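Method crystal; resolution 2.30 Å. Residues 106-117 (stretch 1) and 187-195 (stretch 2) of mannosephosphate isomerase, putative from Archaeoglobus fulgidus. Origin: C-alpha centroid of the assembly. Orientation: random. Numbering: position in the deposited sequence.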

# COMPACT_ATOMS: atom_id res chain seq x y z
N ALA A 106 -17.01 -1.71 -11.56
CA ALA A 106 -17.96 -2.07 -10.51
C ALA A 106 -18.25 -0.89 -9.59
O ALA A 106 -19.39 -0.66 -9.23
N ALA A 107 -17.21 -0.14 -9.21
CA ALA A 107 -17.37 1.03 -8.34
C ALA A 107 -18.28 2.08 -9.00
O ALA A 107 -19.15 2.67 -8.35
N GLU A 108 -18.07 2.28 -10.31
CA GLU A 108 -18.87 3.21 -11.11
C GLU A 108 -20.34 2.76 -11.20
O GLU A 108 -21.26 3.58 -11.07
N SER A 109 -20.52 1.47 -11.41
CA SER A 109 -21.83 0.83 -11.48
C SER A 109 -22.59 0.88 -10.14
O SER A 109 -23.82 1.03 -10.09
N LEU A 110 -21.84 0.75 -9.05
CA LEU A 110 -22.37 0.89 -7.68
C LEU A 110 -22.60 2.35 -7.28
O LEU A 110 -23.20 2.61 -6.24
N GLY A 111 -22.11 3.29 -8.10
CA GLY A 111 -22.24 4.72 -7.84
C GLY A 111 -21.37 5.27 -6.71
O GLY A 111 -21.71 6.27 -6.07
N GLU A 112 -20.23 4.65 -6.47
CA GLU A 112 -19.32 5.13 -5.43
C GLU A 112 -18.67 6.44 -5.85
O GLU A 112 -18.51 6.70 -7.05
N ALA A 113 -18.34 7.29 -4.88
CA ALA A 113 -17.56 8.50 -5.16
C ALA A 113 -16.09 8.14 -5.40
O ALA A 113 -15.41 8.80 -6.17
N GLU A 114 -15.60 7.08 -4.75
CA GLU A 114 -14.23 6.61 -5.04
C GLU A 114 -14.18 5.63 -6.22
O GLU A 114 -15.21 5.03 -6.61
N GLY A 115 -12.99 5.47 -6.78
CA GLY A 115 -12.75 4.51 -7.86
C GLY A 115 -12.48 3.11 -7.33
O GLY A 115 -12.57 2.85 -6.12
N GLY A 116 -12.15 2.21 -8.26
CA GLY A 116 -11.76 0.84 -7.94
C GLY A 116 -10.41 0.73 -7.25
O GLY A 116 -9.68 1.71 -7.11
N VAL A 117 -10.10 -0.48 -6.78
CA VAL A 117 -8.88 -0.71 -6.02
C VAL A 117 -8.16 -1.95 -6.54
O VAL A 117 -8.73 -3.04 -6.57
N SER A 187 -1.77 0.76 -3.09
CA SER A 187 -2.99 0.57 -3.85
C SER A 187 -3.35 1.80 -4.68
O SER A 187 -2.68 2.83 -4.59
N SER A 188 -4.39 1.67 -5.50
CA SER A 188 -5.10 2.82 -6.05
C SER A 188 -5.42 3.79 -4.92
O SER A 188 -5.49 3.41 -3.75
N ASN A 189 -5.61 5.06 -5.29
CA ASN A 189 -5.99 6.06 -4.32
C ASN A 189 -7.49 5.94 -3.98
O ASN A 189 -8.30 6.79 -4.35
N SER A 190 -7.84 4.85 -3.30
CA SER A 190 -9.21 4.52 -2.96
C SER A 190 -9.21 3.54 -1.80
O SER A 190 -8.34 2.67 -1.71
N THR A 191 -10.19 3.69 -0.93
CA THR A 191 -10.35 2.80 0.23
C THR A 191 -11.62 1.92 0.15
O THR A 191 -11.99 1.31 1.14
N LEU A 192 -12.28 1.86 -1.01
CA LEU A 192 -13.47 1.02 -1.12
C LEU A 192 -13.14 -0.42 -0.77
O LEU A 192 -12.23 -1.02 -1.35
N ALA A 193 -13.86 -0.96 0.21
CA ALA A 193 -13.69 -2.33 0.64
C ALA A 193 -15.01 -2.82 1.21
O ALA A 193 -15.65 -2.12 1.99
N TYR A 194 -15.41 -4.02 0.80
CA TYR A 194 -16.66 -4.60 1.25
C TYR A 194 -16.38 -5.86 2.02
O TYR A 194 -15.76 -6.80 1.52
N PHE A 195 -16.84 -5.88 3.26
CA PHE A 195 -16.53 -6.97 4.18
C PHE A 195 -17.60 -8.05 4.14
O PHE A 195 -18.74 -7.78 3.77

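The contact between these stretches sets Leu192 beside two acids, Glu114 with both carboxylate oxygens bonded and Glu112 bonded through OE2. Leu192 points toward stretch 1 in the m,t rotamer and has the largest area covered by the other stretch; its CD1 lies 3.7 Å from Ala107 CB and 3.3 Å from Gly115 O, and its CB sits 4.3 Å from Val117 CG2. Val117, chi1 t, leaves sideways; its CG2 lies 3.5 Å from Ser190 OG, and its CG1 meets Ser187 CB at 3.9 Å.

Glu114, m,t with chi3 near 63°, points in and spends both carboxylate oxygens on one residue: Thr191 N donates to Glu114 OE1 at 3.1 Å and 164°, nearly straight, and Thr191 OG1 donates to Glu114 OE2 at 2.8 Å. The CA-to-CB bond of Thr191 points away overall, yet the p rotamer still places its hydroxyl on the acid. Glu114 OE1 has a further partner elsewhere in the structure.

Glu112, m,m, uses its bent chain to bring OE2 to the edge of the Tyr194 ring, where Tyr194 OH donates to Glu112 OE2 at 2.6 Å. That short bond ties off the phenol of a buried tyrosine, chi1 m, and Leu110 (m,t) packs beside it, Leu110 CD1 lying 3.8 Å from Tyr194 CE2. Glu112 OE2 has a further partner elsewhere in the structure.

Ser190, chi1 t, does double duty: its OG donates to Gly115 O at 2.8 Å and accepts a weak bond from Leu192 N at 3.3 Å, so one small hydroxyl serves a carbonyl across the contact and, weakly, an amide in its own stretch. Water 1 serves the neighbouring backbone, accepting from Gly115 N at 3.0 Å and donating to Asn189 O at 2.9 Å. Ser187, chi1 p, turns its hydroxyl back into its own stretch, Ser187 OG donating to Ser188 O at 2.9 Å.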

# COMPACT_ATOMS: atom_id res chain seq x y z
CB ALA A 106 -17.46 -3.27 -9.71
CB ALA A 107 -16.01 1.62 -7.98
CB GLU A 108 -18.25 3.36 -12.50
CG GLU A 108 -19.11 4.11 -13.50
CD GLU A 108 -18.45 4.23 -14.87
OE1 GLU A 108 -19.10 3.87 -15.88
OE2 GLU A 108 -17.29 4.67 -14.93
CB SER A 109 -21.64 -0.61 -11.94
OG SER A 109 -22.85 -1.31 -11.87
CB LEU A 110 -21.42 0.22 -6.67
CG LEU A 110 -21.40 -1.31 -6.67
CD1 LEU A 110 -20.28 -1.88 -5.77
CD2 LEU A 110 -22.74 -1.86 -6.26
CB GLU A 112 -18.26 4.07 -5.12
CG GLU A 112 -18.82 2.76 -4.55
CD GLU A 112 -19.21 2.85 -3.06
OE1 GLU A 112 -19.21 3.95 -2.46
OE2 GLU A 112 -19.51 1.78 -2.48
CB ALA A 113 -17.71 9.51 -4.03
CB GLU A 114 -13.60 5.93 -3.83
CG GLU A 114 -13.91 6.56 -2.49
CD GLU A 114 -12.98 6.00 -1.44
OE1 GLU A 114 -11.76 6.23 -1.58
OE2 GLU A 114 -13.47 5.32 -0.51
CB VAL A 117 -9.13 -0.91 -4.50
CG1 VAL A 117 -7.80 -0.81 -3.72
CG2 VAL A 117 -10.16 0.09 -3.95
CB SER A 187 -4.15 0.23 -2.92
OG SER A 187 -4.46 1.33 -2.08
CB SER A 188 -6.42 2.38 -6.70
OG SER A 188 -6.23 1.25 -7.53
CB ASN A 189 -5.64 7.47 -4.82
CG ASN A 189 -5.85 8.52 -3.76
OD1 ASN A 189 -5.82 8.22 -2.55
ND2 ASN A 189 -6.06 9.77 -4.18
CB SER A 190 -9.94 3.88 -4.15
OG SER A 190 -11.23 3.42 -3.77
CB THR A 191 -10.46 3.63 1.54
OG1 THR A 191 -11.41 4.69 1.34
CG2 THR A 191 -9.11 4.24 1.91
CB LEU A 192 -14.09 1.07 -2.52
CG LEU A 192 -14.77 2.36 -2.94
CD1 LEU A 192 -15.28 2.22 -4.36
CD2 LEU A 192 -15.90 2.74 -1.98
CB ALA A 193 -12.56 -2.44 1.71
CB TYR A 194 -17.57 -4.89 0.06
CG TYR A 194 -17.77 -3.69 -0.84
CD1 TYR A 194 -18.23 -2.46 -0.32
CD2 TYR A 194 -17.51 -3.78 -2.20
CE1 TYR A 194 -18.42 -1.35 -1.16
CE2 TYR A 194 -17.69 -2.68 -3.05
CZ TYR A 194 -18.14 -1.47 -2.53
OH TYR A 194 -18.34 -0.41 -3.38
CB PHE A 195 -16.33 -6.41 5.60
CG PHE A 195 -15.00 -5.70 5.77
CD1 PHE A 195 -13.91 -6.36 6.35
CD2 PHE A 195 -14.83 -4.38 5.34
CE1 PHE A 195 -12.65 -5.71 6.49
CE2 PHE A 195 -13.59 -3.72 5.48
CZ PHE A 195 -12.50 -4.39 6.05
O HOH W 1 -10.33 6.91 -6.41